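Local coordinates for arginase 1, mitochondrial (Arabidopsis thaliana, PDB 6VSU), which hydrolyses L-arginine to urea and L-ornithine and agmatine to urea and putrescine, using two manganese ions in each subunit of a homohexamer, at residues P167-C172 / K213-E218. Sequence-based numbering, arbitrary orientation.
Sequences PDIYDC and KRFGVE. With MN (manganese (II) ion), chain B; ORN (L-ornithine), chain C.
Ile169 sets its terminal methyl CD1 against both Phe215 and Val217. Ahead of them, Arg214 is linked to Asp171 through a water that donates to Asp171 OD1 and accepts from Arg214 NH1 at 2.7 Å; the charged atoms themselves, Asp171 OD1 and Arg214 NH1, stay 4.7 Å apart. Arg214 NH1 also bonds to Gln211 one turn back, while Phe215 CZ sits 3.6 Å above the plane of the Arg214 guanidinium, over its centre. Phe215, the last residue of helix 206-215, has CD2 4.2 Å from Ile169 CD1, which approaches the ring obliquely. Gly216, at positive phi, ends the helix in a Schellman motif, and Val217 brings CG2 to 3.7 Å from Ile169 CD1. With CG1 anti to the backbone N (chi1 -151°) and CD1 extended beyond it, Ile169 carries that methyl to both partners. Its sequence neighbours serve the active site: Asp168 OD2 binds manganese at 1.9 Å, with His140 and Asp164 among the other ligands, and Tyr170 OH donates to ornithine O at 2.8 Å. One methyl and one water bridge give little directional hold, so this metal- and product-binding loop probably depends more on bonds such as Ile169 O to Gln211 and Asp171 N to Glu207.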
loop_
_atom_site.group_PDB
_atom_site.type_symbol
_atom_site.label_atom_id
_atom_site.label_comp_id
_atom_site.label_asym_id
_atom_site.label_seq_id
_atom_site.Cartn_x
_atom_site.Cartn_y
_atom_site.Cartn_z
ATOM N N PRO E 167 -20.782 -21.556 -5.440
ATOM C CA PRO E 167 -21.540 -22.234 -6.506
ATOM C C PRO E 167 -22.413 -21.323 -7.376
ATOM O O PRO E 167 -22.819 -21.726 -8.409
ATOM C CB PRO E 167 -22.388 -23.263 -5.750
ATOM C CG PRO E 167 -22.406 -22.778 -4.348
ATOM C CD PRO E 167 -21.183 -21.938 -4.090
ATOM N N ASP E 168 -22.692 -20.105 -6.907
ATOM C CA ASP E 168 -23.510 -19.079 -7.610
ATOM C C ASP E 168 -24.862 -19.642 -8.079
ATOM O O ASP E 168 -25.278 -19.420 -9.234
ATOM C CB ASP E 168 -22.667 -18.458 -8.719
ATOM C CG ASP E 168 -21.495 -17.685 -8.144
ATOM O OD1 ASP E 168 -21.552 -17.338 -6.955
ATOM O OD2 ASP E 168 -20.558 -17.427 -8.893
ATOM N N ILE E 169 -25.591 -20.298 -7.203
ATOM C CA ILE E 169 -26.755 -21.091 -7.652
ATOM C C ILE E 169 -27.978 -20.834 -6.778
ATOM O O ILE E 169 -28.982 -21.620 -6.858
ATOM C CB ILE E 169 -26.275 -22.532 -7.712
ATOM C CG1 ILE E 169 -27.065 -23.260 -8.782
ATOM C CG2 ILE E 169 -26.313 -23.248 -6.373
ATOM C CD1 ILE E 169 -26.525 -24.649 -9.039
ATOM N N TYR E 170 -27.941 -19.752 -6.002
ATOM C CA TYR E 170 -29.121 -19.239 -5.289
ATOM C C TYR E 170 -30.173 -18.921 -6.364
ATOM O O TYR E 170 -29.871 -18.497 -7.467
ATOM C CB TYR E 170 -28.842 -17.944 -4.530
ATOM C CG TYR E 170 -27.889 -17.981 -3.368
ATOM C CD1 TYR E 170 -28.348 -18.248 -2.089
ATOM C CD2 TYR E 170 -26.556 -17.645 -3.516
ATOM C CE1 TYR E 170 -27.516 -18.185 -0.982
ATOM C CE2 TYR E 170 -25.704 -17.617 -2.421
ATOM C CZ TYR E 170 -26.173 -17.882 -1.145
ATOM O OH TYR E 170 -25.360 -17.845 -0.029
ATOM N N ASP E 171 -31.406 -19.218 -6.031
ATOM C CA ASP E 171 -32.563 -18.932 -6.886
ATOM C C ASP E 171 -32.563 -17.439 -7.256
ATOM O O ASP E 171 -32.727 -17.102 -8.446
ATOM C CB ASP E 171 -33.842 -19.352 -6.168
ATOM C CG ASP E 171 -35.044 -19.004 -7.010
ATOM O OD1 ASP E 171 -35.049 -19.389 -8.197
ATOM O OD2 ASP E 171 -35.880 -18.264 -6.510
ATOM N N CYS E 172 -32.418 -16.571 -6.267
ATOM C CA CYS E 172 -32.660 -15.116 -6.430
ATOM C C CYS E 172 -31.985 -14.349 -5.287
ATOM O O CYS E 172 -32.729 -13.914 -4.378
ATOM C CB CYS E 172 -34.157 -14.823 -6.381
ATOM S SG CYS E 172 -34.516 -13.233 -7.149
ATOM N N LYS E 213 -28.497 -30.359 -5.911
ATOM C CA LYS E 213 -29.281 -31.604 -6.024
ATOM C C LYS E 213 -30.402 -31.390 -7.023
ATOM O O LYS E 213 -30.529 -32.208 -7.904
ATOM C CB LYS E 213 -29.835 -32.020 -4.666
ATOM C CG LYS E 213 -28.778 -32.256 -3.611
ATOM C CD LYS E 213 -29.343 -33.162 -2.567
ATOM C CE LYS E 213 -28.344 -33.507 -1.491
ATOM N NZ LYS E 213 -29.015 -34.340 -0.459
ATOM N N ARG E 214 -31.075 -30.247 -6.956
ATOM C CA ARG E 214 -32.231 -29.947 -7.835
ATOM C C ARG E 214 -31.784 -29.993 -9.297
ATOM O O ARG E 214 -32.595 -30.432 -10.160
ATOM C CB ARG E 214 -32.835 -28.581 -7.497
ATOM C CG ARG E 214 -33.907 -28.095 -8.454
ATOM C CD ARG E 214 -34.582 -26.849 -7.944
ATOM N NE ARG E 214 -35.391 -26.205 -8.958
ATOM C CZ ARG E 214 -35.458 -24.894 -9.146
ATOM N NH1 ARG E 214 -34.763 -24.050 -8.383
ATOM N NH2 ARG E 214 -36.229 -24.428 -10.117
ATOM N N PHE E 215 -30.566 -29.580 -9.596
ATOM C CA PHE E 215 -30.112 -29.482 -11.000
ATOM C C PHE E 215 -29.135 -30.596 -11.353
ATOM O O PHE E 215 -28.671 -30.610 -12.491
ATOM C CB PHE E 215 -29.504 -28.110 -11.298
ATOM C CG PHE E 215 -30.480 -26.981 -11.188
ATOM C CD1 PHE E 215 -31.614 -26.929 -11.979
ATOM C CD2 PHE E 215 -30.268 -25.979 -10.256
ATOM C CE1 PHE E 215 -32.513 -25.886 -11.861
ATOM C CE2 PHE E 215 -31.163 -24.927 -10.146
ATOM C CZ PHE E 215 -32.289 -24.888 -10.945
ATOM N N GLY E 216 -28.769 -31.439 -10.397
ATOM C CA GLY E 216 -27.770 -32.496 -10.649
ATOM C C GLY E 216 -26.392 -31.934 -10.933
ATOM O O GLY E 216 -25.708 -32.423 -11.879
ATOM N N VAL E 217 -26.006 -30.914 -10.202
ATOM C CA VAL E 217 -24.672 -30.252 -10.341
ATOM C C VAL E 217 -23.647 -31.179 -9.673
ATOM O O VAL E 217 -23.990 -31.789 -8.648
ATOM C CB VAL E 217 -24.700 -28.857 -9.683
ATOM C CG1 VAL E 217 -23.366 -28.143 -9.714
ATOM C CG2 VAL E 217 -25.724 -27.993 -10.343
ATOM N N GLU E 218 -22.457 -31.301 -10.227
ATOM C CA GLU E 218 -21.333 -32.025 -9.591
ATOM C C GLU E 218 -20.440 -31.015 -8.860
ATOM O O GLU E 218 -19.761 -30.241 -9.553
ATOM C CB GLU E 218 -20.589 -32.780 -10.668
ATOM C CG GLU E 218 -21.476 -33.832 -11.307
ATOM C CD GLU E 218 -20.901 -34.344 -12.621
ATOM O OE1 GLU E 218 -19.716 -34.833 -12.548
ATOM O OE2 GLU E 218 -21.591 -34.164 -13.706
HETATM MN MN MN B . -18.781 -16.649 -8.900
HETATM N N ORN C . -22.102 -13.821 0.220
HETATM C CA ORN C . -22.284 -14.443 -1.115
HETATM C CB ORN C . -21.011 -14.279 -1.943
HETATM C CG ORN C . -21.203 -14.450 -3.439
HETATM C CD ORN C . -19.913 -14.258 -4.215
HETATM N NE ORN C . -19.908 -14.809 -5.567
HETATM C C ORN C . -22.620 -15.932 -0.957
HETATM O O ORN C . -23.054 -16.312 0.131
HETATM O OXT ORN C . -22.441 -16.647 -1.939
HETATM O O HOH W 1 -18.814 -16.497 -6.774
HETATM O O HOH W 2 -33.648 -21.708 -9.056
HETATM O O HOH W 3 -20.049 -14.749 -8.077
#